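PDB 1C1L: congerin-1 from Conger myriaster, which binds beta-galactosides such as lactose as a homodimeric galectin, although its physiological role is not yet known. Local coordinates for residues A[42-47]-A[90-95]; A[47-52]-A[72-77]. One frame throughout, in Å; residues are numbered along the deposited sequence.

Contact 1: residues A[42-47]-A[90-95]. With GAL (beta-D-galactopyranose), chain B.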
ATOM      1  N   LEU A  42     -18.113   5.824   1.083  1.00  8.04           N
ATOM      2  CA  LEU A  42     -17.238   5.337   2.124  1.00  7.55           C
ATOM      3  C   LEU A  42     -17.966   4.489   3.147  1.00  8.70           C
ATOM      4  O   LEU A  42     -18.995   4.933   3.683  1.00  8.63           O
ATOM      5  CB  LEU A  42     -16.596   6.526   2.835  1.00  8.80           C
ATOM      6  CG  LEU A  42     -15.720   7.452   2.005  1.00  7.82           C
ATOM      7  CD1 LEU A  42     -15.319   8.641   2.847  1.00 11.39           C
ATOM      8  CD2 LEU A  42     -14.498   6.693   1.514  1.00 10.21           C
ATOM      9  N   SER A  43     -17.482   3.268   3.420  1.00  7.39           N
ATOM     10  CA  SER A  43     -18.037   2.460   4.496  1.00  7.15           C
ATOM     11  C   SER A  43     -17.516   2.931   5.855  1.00  6.96           C
ATOM     12  O   SER A  43     -18.218   2.791   6.860  1.00  7.66           O
ATOM     13  CB  SER A  43     -17.678   0.988   4.306  1.00  6.91           C
ATOM     14  OG  SER A  43     -18.477   0.434   3.279  1.00  8.05           O
ATOM     15  N   LEU A  44     -16.321   3.503   5.957  1.00  7.12           N
ATOM     16  CA  LEU A  44     -15.835   3.997   7.231  1.00  7.73           C
ATOM     17  C   LEU A  44     -14.998   5.232   6.991  1.00  7.56           C
ATOM     18  O   LEU A  44     -14.114   5.249   6.126  1.00  7.12           O
ATOM     19  CB  LEU A  44     -14.987   2.924   7.952  1.00  8.96           C
ATOM     20  CG  LEU A  44     -14.312   3.351   9.268  1.00 10.90           C
ATOM     21  CD1 LEU A  44     -15.345   3.639  10.336  1.00 11.62           C
ATOM     22  CD2 LEU A  44     -13.354   2.259   9.709  1.00 13.06           C
ATOM     23  N   HIS A  45     -15.364   6.280   7.729  1.00  6.72           N
ATOM     24  CA  HIS A  45     -14.632   7.530   7.784  1.00  5.85           C
ATOM     25  C   HIS A  45     -14.262   7.591   9.251  1.00  6.88           C
ATOM     26  O   HIS A  45     -15.161   7.673  10.095  1.00  6.98           O
ATOM     27  CB  HIS A  45     -15.541   8.704   7.415  1.00  5.11           C
ATOM     28  CG  HIS A  45     -14.979  10.092   7.714  1.00  4.84           C
ATOM     29  ND1 HIS A  45     -14.058  10.786   7.071  1.00  6.17           N
ATOM     30  CD2 HIS A  45     -15.465  10.909   8.711  1.00  6.89           C
ATOM     31  CE1 HIS A  45     -13.949  11.968   7.621  1.00  6.86           C
ATOM     32  NE2 HIS A  45     -14.796  12.028   8.610  1.00  6.63           N
ATOM     33  N   LEU A  46     -12.980   7.547   9.603  1.00  6.32           N
ATOM     34  CA  LEU A  46     -12.534   7.542  10.982  1.00  6.38           C
ATOM     35  C   LEU A  46     -11.762   8.827  11.169  1.00  8.02           C
ATOM     36  O   LEU A  46     -10.628   8.955  10.695  1.00  7.45           O
ATOM     37  CB  LEU A  46     -11.636   6.321  11.214  1.00  7.37           C
ATOM     38  CG  LEU A  46     -10.892   6.251  12.555  1.00 10.19           C
ATOM     39  CD1 LEU A  46     -11.870   6.045  13.693  1.00 10.56           C
ATOM     40  CD2 LEU A  46      -9.885   5.135  12.503  1.00 12.67           C
ATOM     41  N   ASP A  47     -12.381   9.804  11.825  1.00  7.21           N
ATOM     42  CA  ASP A  47     -11.818  11.129  11.965  1.00  7.61           C
ATOM     43  C   ASP A  47     -11.282  11.408  13.371  1.00  7.96           C
ATOM     44  O   ASP A  47     -12.014  11.288  14.360  1.00  9.81           O
ATOM     45  CB  ASP A  47     -12.915  12.133  11.583  1.00  7.61           C
ATOM     46  CG  ASP A  47     -12.427  13.500  11.140  1.00  9.23           C
ATOM     47  OD1 ASP A  47     -11.309  13.654  10.664  1.00  8.09           O
ATOM     48  OD2 ASP A  47     -13.195  14.435  11.264  1.00  7.80           O
ATOM     49  N   ILE A  90      -3.064   2.324  12.638  1.00  8.72           N
ATOM     50  CA  ILE A  90      -4.417   1.897  12.918  1.00  9.71           C
ATOM     51  C   ILE A  90      -4.660   0.652  12.067  1.00  9.74           C
ATOM     52  O   ILE A  90      -4.398   0.656  10.859  1.00  8.45           O
ATOM     53  CB  ILE A  90      -5.411   3.033  12.557  1.00 10.16           C
ATOM     54  CG1 ILE A  90      -5.164   4.278  13.403  1.00 10.26           C
ATOM     55  CG2 ILE A  90      -6.823   2.503  12.783  1.00 10.81           C
ATOM     56  CD1 ILE A  90      -5.885   5.503  12.809  1.00 11.31           C
ATOM     57  N   THR A  91      -5.141  -0.420  12.675  1.00  9.39           N
ATOM     58  CA  THR A  91      -5.481  -1.643  11.966  1.00 10.00           C
ATOM     59  C   THR A  91      -6.992  -1.799  11.913  1.00 10.99           C
ATOM     60  O   THR A  91      -7.705  -1.697  12.920  1.00 10.72           O
ATOM     61  CB  THR A  91      -4.892  -2.873  12.662  1.00 10.70           C
ATOM     62  OG1 THR A  91      -3.493  -2.661  12.704  1.00 11.77           O
ATOM     63  CG2 THR A  91      -5.247  -4.191  11.956  1.00 10.00           C
ATOM     64  N   LEU A  92      -7.467  -2.117  10.723  1.00 10.86           N
ATOM     65  CA  LEU A  92      -8.871  -2.299  10.459  1.00 12.24           C
ATOM     66  C   LEU A  92      -9.113  -3.712   9.956  1.00 13.05           C
ATOM     67  O   LEU A  92      -8.336  -4.255   9.164  1.00 12.29           O
ATOM     68  CB  LEU A  92      -9.361  -1.356   9.376  1.00 14.30           C
ATOM     69  CG  LEU A  92      -9.069   0.135   9.365  1.00 14.98           C
ATOM     70  CD1 LEU A  92      -9.617   0.770   8.101  1.00 15.54           C
ATOM     71  CD2 LEU A  92      -9.758   0.779  10.549  1.00 17.53           C
ATOM     72  N   SER A  93     -10.185  -4.309  10.426  1.00 11.63           N
ATOM     73  CA  SER A  93     -10.678  -5.552   9.893  1.00 12.06           C
ATOM     74  C   SER A  93     -12.195  -5.439   9.967  1.00 12.91           C
ATOM     75  O   SER A  93     -12.739  -4.502  10.575  1.00 12.06           O
ATOM     76  CB  SER A  93     -10.160  -6.736  10.722  1.00 12.23           C
ATOM     77  OG  SER A  93     -10.452  -6.686  12.115  1.00 13.14           O
ATOM     78  N   TYR A  94     -12.925  -6.340   9.335  1.00 12.24           N
ATOM     79  CA  TYR A  94     -14.366  -6.276   9.360  1.00 11.67           C
ATOM     80  C   TYR A  94     -14.982  -7.613   9.014  1.00 12.52           C
ATOM     81  O   TYR A  94     -14.322  -8.508   8.469  1.00 11.96           O
ATOM     82  CB  TYR A  94     -14.855  -5.215   8.367  1.00 10.96           C
ATOM     83  CG  TYR A  94     -14.555  -5.461   6.896  1.00 10.87           C
ATOM     84  CD1 TYR A  94     -13.280  -5.234   6.361  1.00  9.80           C
ATOM     85  CD2 TYR A  94     -15.598  -5.881   6.082  1.00 11.15           C
ATOM     86  CE1 TYR A  94     -13.065  -5.423   4.994  1.00 10.35           C
ATOM     87  CE2 TYR A  94     -15.390  -6.070   4.720  1.00 12.78           C
ATOM     88  CZ  TYR A  94     -14.127  -5.835   4.191  1.00 10.74           C
ATOM     89  OH  TYR A  94     -13.973  -5.964   2.833  1.00 13.90           O
ATOM     90  N   ASP A  95     -16.225  -7.789   9.403  1.00 12.80           N
ATOM     91  CA  ASP A  95     -16.991  -8.908   8.909  1.00 13.17           C
ATOM     92  C   ASP A  95     -18.253  -8.288   8.307  1.00 13.19           C
ATOM     93  O   ASP A  95     -18.350  -7.057   8.256  1.00 11.98           O
ATOM     94  CB  ASP A  95     -17.281  -9.879  10.063  1.00 12.66           C
ATOM     95  CG  ASP A  95     -17.931  -9.330  11.319  1.00 13.36           C
ATOM     96  OD1 ASP A  95     -18.795  -8.460  11.256  1.00 13.87           O
ATOM     97  OD2 ASP A  95     -17.572  -9.813  12.378  1.00 14.91           O
TER
HETATM   98  C1  GAL B   2     -18.632  16.623   9.270  1.00  9.28           C
HETATM   99  C2  GAL B   2     -17.320  17.028   8.599  1.00  8.00           C
HETATM  100  C3  GAL B   2     -16.881  15.965   7.589  1.00  7.43           C
HETATM  101  C4  GAL B   2     -16.867  14.569   8.238  1.00  6.15           C
HETATM  102  C5  GAL B   2     -18.194  14.304   8.936  1.00  7.37           C
HETATM  103  C6  GAL B   2     -18.198  12.985   9.678  1.00  5.80           C
HETATM  104  O2  GAL B   2     -17.507  18.270   7.932  1.00  8.83           O
HETATM  105  O3  GAL B   2     -15.588  16.297   7.109  1.00  7.71           O
HETATM  106  O4  GAL B   2     -15.799  14.513   9.171  1.00  4.59           O
HETATM  107  O5  GAL B   2     -18.492  15.352   9.891  1.00  7.19           O
HETATM  108  O6  GAL B   2     -19.455  12.747  10.262  1.00  8.41           O
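Leu44 and Leu92, with CA atoms 9.9 Å apart, and Leu46 and Ile90, at 10.1 Å, face each other at the spacing of two sheets packed face to face, so side chains alone join the strands. Leu44 meets Leu92 tip to tip, CD2 of the one lying 4.0 Å from CD2 of the other. Leu46 does the same with Ile90, its CD2 resting in the fork between Ile90 CD1 and CG2, with CD1 at 4.0 Å. Leu44 and Leu46 hold CG anti to the backbone N (chi1 175° in Leu44), whereas Leu92 sets CG anti to the carbonyl carbon, and these settings turn the CD2 methyls of Leu44 and Leu92 toward each other. Branched aliphatic residues suit this interior because they fill it with methyl groups and bring no polar atom needing a partner. The outer face of strand 41-52 is the reverse: between the two leucines, His45 points to the sugar, and its NE2 is hydrogen-bonded at 2.7 Å to galactose O4, which sits at the ring edge near its plane. His45 ND1 is bonded to Asn34 OD1, which probably helps to fix the turn of the imidazole. One strand thus supplies both core and binding surface in the galectin beta-sandwich. A classic beta bulge, with Ser43 and Leu44 opposite the single residue Val35, interrupts the pairing here. Within its sheet strand 41-52 runs between strands 30-35 and 55-64, while in the other sheet strand 87-94 is flanked by 18-24 and 98-103, whose Ile101 touches both Leu46 and Ile90.

Contact 2: residues A[47-52]-A[72-77]. With BGC (beta-D-glucopyranose), chain C; GAL (beta-D-galactopyranose), chain B.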
ATOM      1  N   ASP A  47     -12.381   9.804  11.825  1.00  7.21           N
ATOM      2  CA  ASP A  47     -11.818  11.129  11.965  1.00  7.61           C
ATOM      3  C   ASP A  47     -11.282  11.408  13.371  1.00  7.96           C
ATOM      4  O   ASP A  47     -12.014  11.288  14.360  1.00  9.81           O
ATOM      5  CB  ASP A  47     -12.915  12.133  11.583  1.00  7.61           C
ATOM      6  CG  ASP A  47     -12.427  13.500  11.140  1.00  9.23           C
ATOM      7  OD1 ASP A  47     -11.309  13.654  10.664  1.00  8.09           O
ATOM      8  OD2 ASP A  47     -13.195  14.435  11.264  1.00  7.80           O
ATOM      9  N   HIS A  48      -9.980  11.670  13.498  1.00  6.32           N
ATOM     10  CA  HIS A  48      -9.386  12.066  14.767  1.00  6.86           C
ATOM     11  C   HIS A  48      -9.313  13.572  14.755  1.00  7.87           C
ATOM     12  O   HIS A  48      -8.569  14.163  13.971  1.00  6.66           O
ATOM     13  CB  HIS A  48      -7.963  11.505  14.958  1.00  8.49           C
ATOM     14  CG  HIS A  48      -7.954  10.061  15.453  1.00  8.87           C
ATOM     15  ND1 HIS A  48      -8.146   8.985  14.722  1.00 10.41           N
ATOM     16  CD2 HIS A  48      -7.766   9.621  16.746  1.00 11.29           C
ATOM     17  CE1 HIS A  48      -8.100   7.923  15.468  1.00 10.60           C
ATOM     18  NE2 HIS A  48      -7.871   8.307  16.695  1.00 11.28           N
ATOM     19  N   ARG A  49     -10.136  14.195  15.585  1.00  6.54           N
ATOM     20  CA  ARG A  49     -10.212  15.641  15.660  1.00  7.68           C
ATOM     21  C   ARG A  49      -9.476  16.123  16.893  1.00  9.12           C
ATOM     22  O   ARG A  49      -9.867  15.854  18.037  1.00  9.46           O
ATOM     23  CB  ARG A  49     -11.678  16.080  15.721  1.00  7.41           C
ATOM     24  CG  ARG A  49     -12.484  15.611  14.527  1.00  8.49           C
ATOM     25  CD  ARG A  49     -13.925  16.040  14.649  1.00  8.09           C
ATOM     26  NE  ARG A  49     -14.576  15.728  13.396  1.00  7.90           N
ATOM     27  CZ  ARG A  49     -15.831  16.005  13.074  1.00  8.19           C
ATOM     28  NH1 ARG A  49     -16.637  16.607  13.933  1.00  7.42           N
ATOM     29  NH2 ARG A  49     -16.280  15.651  11.876  1.00  8.35           N
ATOM     30  N   PHE A  50      -8.378  16.810  16.628  1.00  8.65           N
ATOM     31  CA  PHE A  50      -7.527  17.351  17.669  1.00 10.80           C
ATOM     32  C   PHE A  50      -8.092  18.676  18.159  1.00 12.38           C
ATOM     33  O   PHE A  50      -8.591  18.769  19.280  1.00 12.58           O
ATOM     34  CB  PHE A  50      -6.102  17.557  17.135  1.00 11.19           C
ATOM     35  CG  PHE A  50      -5.430  16.239  16.807  1.00 11.49           C
ATOM     36  CD1 PHE A  50      -5.738  15.575  15.617  1.00 12.44           C
ATOM     37  CD2 PHE A  50      -4.521  15.694  17.712  1.00 12.91           C
ATOM     38  CE1 PHE A  50      -5.132  14.355  15.337  1.00 13.12           C
ATOM     39  CE2 PHE A  50      -3.919  14.470  17.422  1.00 13.53           C
ATOM     40  CZ  PHE A  50      -4.225  13.804  16.238  1.00 13.41           C
ATOM     41  N   ASN A  51      -8.110  19.670  17.290  1.00 15.03           N
ATOM     42  CA  ASN A  51      -8.498  21.022  17.658  1.00 17.00           C
ATOM     43  C   ASN A  51      -9.373  21.458  16.513  1.00 16.61           C
ATOM     44  O   ASN A  51      -8.939  21.939  15.456  1.00 18.11           O
ATOM     45  CB  ASN A  51      -7.233  21.877  17.786  1.00 19.68           C
ATOM     46  CG  ASN A  51      -7.499  23.373  17.885  1.00 22.36           C
ATOM     47  OD1 ASN A  51      -8.596  23.797  18.248  1.00 24.25           O
ATOM     48  ND2 ASN A  51      -6.547  24.242  17.561  1.00 23.00           N
ATOM     49  N   TYR A  52     -10.643  21.160  16.684  1.00 14.51           N
ATOM     50  CA  TYR A  52     -11.588  21.404  15.630  1.00 16.09           C
ATOM     51  C   TYR A  52     -12.826  22.015  16.255  1.00 17.16           C
ATOM     52  O   TYR A  52     -13.865  21.376  16.424  1.00 16.21           O
ATOM     53  CB  TYR A  52     -11.859  20.065  14.942  1.00 15.42           C
ATOM     54  CG  TYR A  52     -12.750  20.190  13.723  1.00 14.58           C
ATOM     55  CD1 TYR A  52     -12.270  20.872  12.607  1.00 13.55           C
ATOM     56  CD2 TYR A  52     -14.020  19.621  13.709  1.00 12.93           C
ATOM     57  CE1 TYR A  52     -13.053  20.981  11.468  1.00 13.54           C
ATOM     58  CE2 TYR A  52     -14.819  19.726  12.575  1.00 13.71           C
ATOM     59  CZ  TYR A  52     -14.317  20.405  11.459  1.00 13.30           C
ATOM     60  OH  TYR A  52     -15.063  20.480  10.307  1.00 15.03           O
ATOM     61  N   GLU A  72     -23.940  10.294   7.601  1.00  6.66           N
ATOM     62  CA  GLU A  72     -25.062   9.722   8.319  1.00  6.64           C
ATOM     63  C   GLU A  72     -24.918   9.905   9.830  1.00  7.40           C
ATOM     64  O   GLU A  72     -24.416  10.940  10.279  1.00  7.60           O
ATOM     65  CB  GLU A  72     -25.150   8.265   7.903  1.00  7.33           C
ATOM     66  CG  GLU A  72     -25.324   8.054   6.397  1.00  8.02           C
ATOM     67  CD  GLU A  72     -25.697   6.651   5.980  1.00 10.43           C
ATOM     68  OE1 GLU A  72     -26.120   5.870   6.819  1.00 11.63           O
ATOM     69  OE2 GLU A  72     -25.577   6.338   4.803  1.00  9.76           O
ATOM     70  N   THR A  73     -25.361   8.948  10.664  1.00  7.60           N
ATOM     71  CA  THR A  73     -25.207   9.058  12.107  1.00  8.87           C
ATOM     72  C   THR A  73     -23.772   8.880  12.587  1.00  9.04           C
ATOM     73  O   THR A  73     -23.122   7.867  12.376  1.00  9.13           O
ATOM     74  CB  THR A  73     -26.111   7.993  12.787  1.00  9.82           C
ATOM     75  OG1 THR A  73     -27.428   8.251  12.294  1.00 14.09           O
ATOM     76  CG2 THR A  73     -26.078   8.032  14.316  1.00 10.47           C
ATOM     77  N   GLU A  74     -23.250   9.918  13.227  1.00  7.63           N
ATOM     78  CA  GLU A  74     -21.939   9.851  13.834  1.00  7.69           C
ATOM     79  C   GLU A  74     -21.936   8.999  15.085  1.00  9.11           C
ATOM     80  O   GLU A  74     -22.921   8.927  15.835  1.00  9.89           O
ATOM     81  CB  GLU A  74     -21.458  11.226  14.245  1.00  7.26           C
ATOM     82  CG  GLU A  74     -21.341  12.152  13.061  1.00  8.30           C
ATOM     83  CD  GLU A  74     -20.779  13.525  13.394  1.00 10.37           C
ATOM     84  OE1 GLU A  74     -20.820  13.944  14.545  1.00 12.41           O
ATOM     85  OE2 GLU A  74     -20.294  14.183  12.489  1.00  9.64           O
ATOM     86  N   GLN A  75     -20.849   8.254  15.248  1.00  8.99           N
ATOM     87  CA  GLN A  75     -20.537   7.593  16.492  1.00 10.00           C
ATOM     88  C   GLN A  75     -19.231   8.262  16.910  1.00 10.38           C
ATOM     89  O   GLN A  75     -18.309   8.484  16.124  1.00 10.64           O
ATOM     90  CB  GLN A  75     -20.358   6.092  16.299  1.00  9.52           C
ATOM     91  CG  GLN A  75     -21.723   5.481  15.959  1.00 12.49           C
ATOM     92  CD  GLN A  75     -21.786   3.983  16.197  1.00 14.29           C
ATOM     93  OE1 GLN A  75     -20.947   3.439  16.911  1.00 15.79           O
ATOM     94  NE2 GLN A  75     -22.779   3.273  15.691  1.00 10.94           N
ATOM     95  N   ARG A  76     -19.195   8.724  18.148  1.00  9.85           N
ATOM     96  CA  ARG A  76     -18.086   9.483  18.708  1.00  9.46           C
ATOM     97  C   ARG A  76     -17.453   8.770  19.873  1.00  9.79           C
ATOM     98  O   ARG A  76     -18.115   7.986  20.568  1.00 10.80           O
ATOM     99  CB  ARG A  76     -18.554  10.839  19.195  1.00 10.14           C
ATOM    100  CG  ARG A  76     -18.965  11.704  18.025  1.00 10.64           C
ATOM    101  CD  ARG A  76     -19.710  12.935  18.470  1.00 13.38           C
ATOM    102  NE  ARG A  76     -19.843  13.819  17.326  1.00 13.51           N
ATOM    103  CZ  ARG A  76     -19.135  14.940  17.261  1.00 10.96           C
ATOM    104  NH1 ARG A  76     -18.313  15.260  18.251  1.00 14.80           N
ATOM    105  NH2 ARG A  76     -19.201  15.727  16.189  1.00 12.09           N
ATOM    106  N   SER A  77     -16.187   9.069  20.093  1.00  8.77           N
ATOM    107  CA  SER A  77     -15.480   8.555  21.243  1.00  8.89           C
ATOM    108  C   SER A  77     -14.552   9.659  21.700  1.00  9.03           C
ATOM    109  O   SER A  77     -14.009  10.390  20.869  1.00 10.05           O
ATOM    110  CB  SER A  77     -14.642   7.328  20.876  1.00 11.48           C
ATOM    111  OG  SER A  77     -13.899   6.853  22.002  1.00 11.74           O
TER
HETATM  112  C2  BGC C   1     -21.443  17.462  13.107  1.00 10.84           C
HETATM  113  C3  BGC C   1     -20.069  17.534  12.420  1.00  9.58           C
HETATM  114  C4  BGC C   1     -20.237  17.338  10.924  1.00 10.23           C
HETATM  115  C5  BGC C   1     -21.236  18.371  10.380  1.00 10.60           C
HETATM  116  C6  BGC C   1     -21.471  18.228   8.891  1.00 10.29           C
HETATM  117  C1  BGC C   1     -22.419  18.442  12.457  1.00 10.26           C
HETATM  118  O1  BGC C   1     -23.675  18.263  12.986  1.00 13.02           O
HETATM  119  O2  BGC C   1     -21.295  17.783  14.484  1.00 11.39           O
HETATM  120  O3  BGC C   1     -19.228  16.528  12.950  1.00  8.39           O
HETATM  121  O4  BGC C   1     -18.952  17.519  10.268  1.00  8.81           O
HETATM  122  O5  BGC C   1     -22.495  18.179  11.045  1.00 11.41           O
HETATM  123  O6  BGC C   1     -21.977  16.944   8.560  1.00 13.54           O
HETATM  124  C1  GAL B   2     -18.632  16.623   9.270  1.00  9.28           C
HETATM  125  C2  GAL B   2     -17.320  17.028   8.599  1.00  8.00           C
HETATM  126  C3  GAL B   2     -16.881  15.965   7.589  1.00  7.43           C
HETATM  127  C4  GAL B   2     -16.867  14.569   8.238  1.00  6.15           C
HETATM  128  C5  GAL B   2     -18.194  14.304   8.936  1.00  7.37           C
HETATM  129  C6  GAL B   2     -18.198  12.985   9.678  1.00  5.80           C
HETATM  130  O2  GAL B   2     -17.507  18.270   7.932  1.00  8.83           O
HETATM  131  O3  GAL B   2     -15.588  16.297   7.109  1.00  7.71           O
HETATM  132  O4  GAL B   2     -15.799  14.513   9.171  1.00  4.59           O
HETATM  133  O5  GAL B   2     -18.492  15.352   9.891  1.00  7.19           O
HETATM  134  O6  GAL B   2     -19.455  12.747  10.262  1.00  8.41           O
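Arg49 turns CG beside its backbone N (chi1 -58°) and then runs extended to NE, which carries its guanidinium out over the sheet to the lactose; Glu74, with a similar first torsion and an extended chain, comes to the same sugar from segment 72-77. The two side chains share the glucose hydroxyl O3. Arg49 NH1 donates to BGC O3 at 2.8 Å, and BGC O3 in turn donates to Glu74 OE2 at 2.6 Å, so one hydroxyl is gripped as acceptor and donor at once. Arg49 NH2 reaches the galactose, giving bonds of 3.0 Å to each of O4 and the ring oxygen O5, both rather bent, while Glu74 OE2 also accepts from GAL O6. The axial O4 sets galactose apart from glucose, and bonding to it is a hallmark of the galectin carbohydrate-recognition site; the bond to O6 probably adds affinity. A long arginine with a planar fan of N-H groups suits the task. Asp47 holds that fan in place: Arg49 NE donates to Asp47 OD2 at 2.9 Å, nearly straight at 172°, with the oxygen in the guanidinium plane. Tyr52 CE2 lies 3.8 Å above one face of the Arg49 guanidinium, offset toward its rim. Within 72-77 Arg76 grips Glu74 side-on, NE and NH2 both meeting OE1, which leaves OE2 to the sugar. The guanidinium planes of Arg49 and Arg76 stand 85° apart, with Arg49 NH1 3.5 Å from Arg76 NH2; Asp55 forms salt bridges with both arginines and, together with Glu74, probably offsets their charge.

Strand 41-52 carries both contacts, and Asp47 belongs to each: contact 1 uses the inward-facing leucines before it, contact 2 the outward-facing arginine after it. Their centres lie 13 Å apart, contact 1 about 5 Å from the centre of the chain and contact 2 about 11 Å. They touch directly where Ile90 CD1 packs at 4.2 Å against His48 CE1. Galactose bridges them on the outer face, bonded to one residue of 42-47 and to side chains from both segments of contact 2, with Arg30 and Asn62 also bonded to the sugar. In sequence, contact 2 falls between the two partners of contact 1, strand 75-77 being followed directly by strand 87-94.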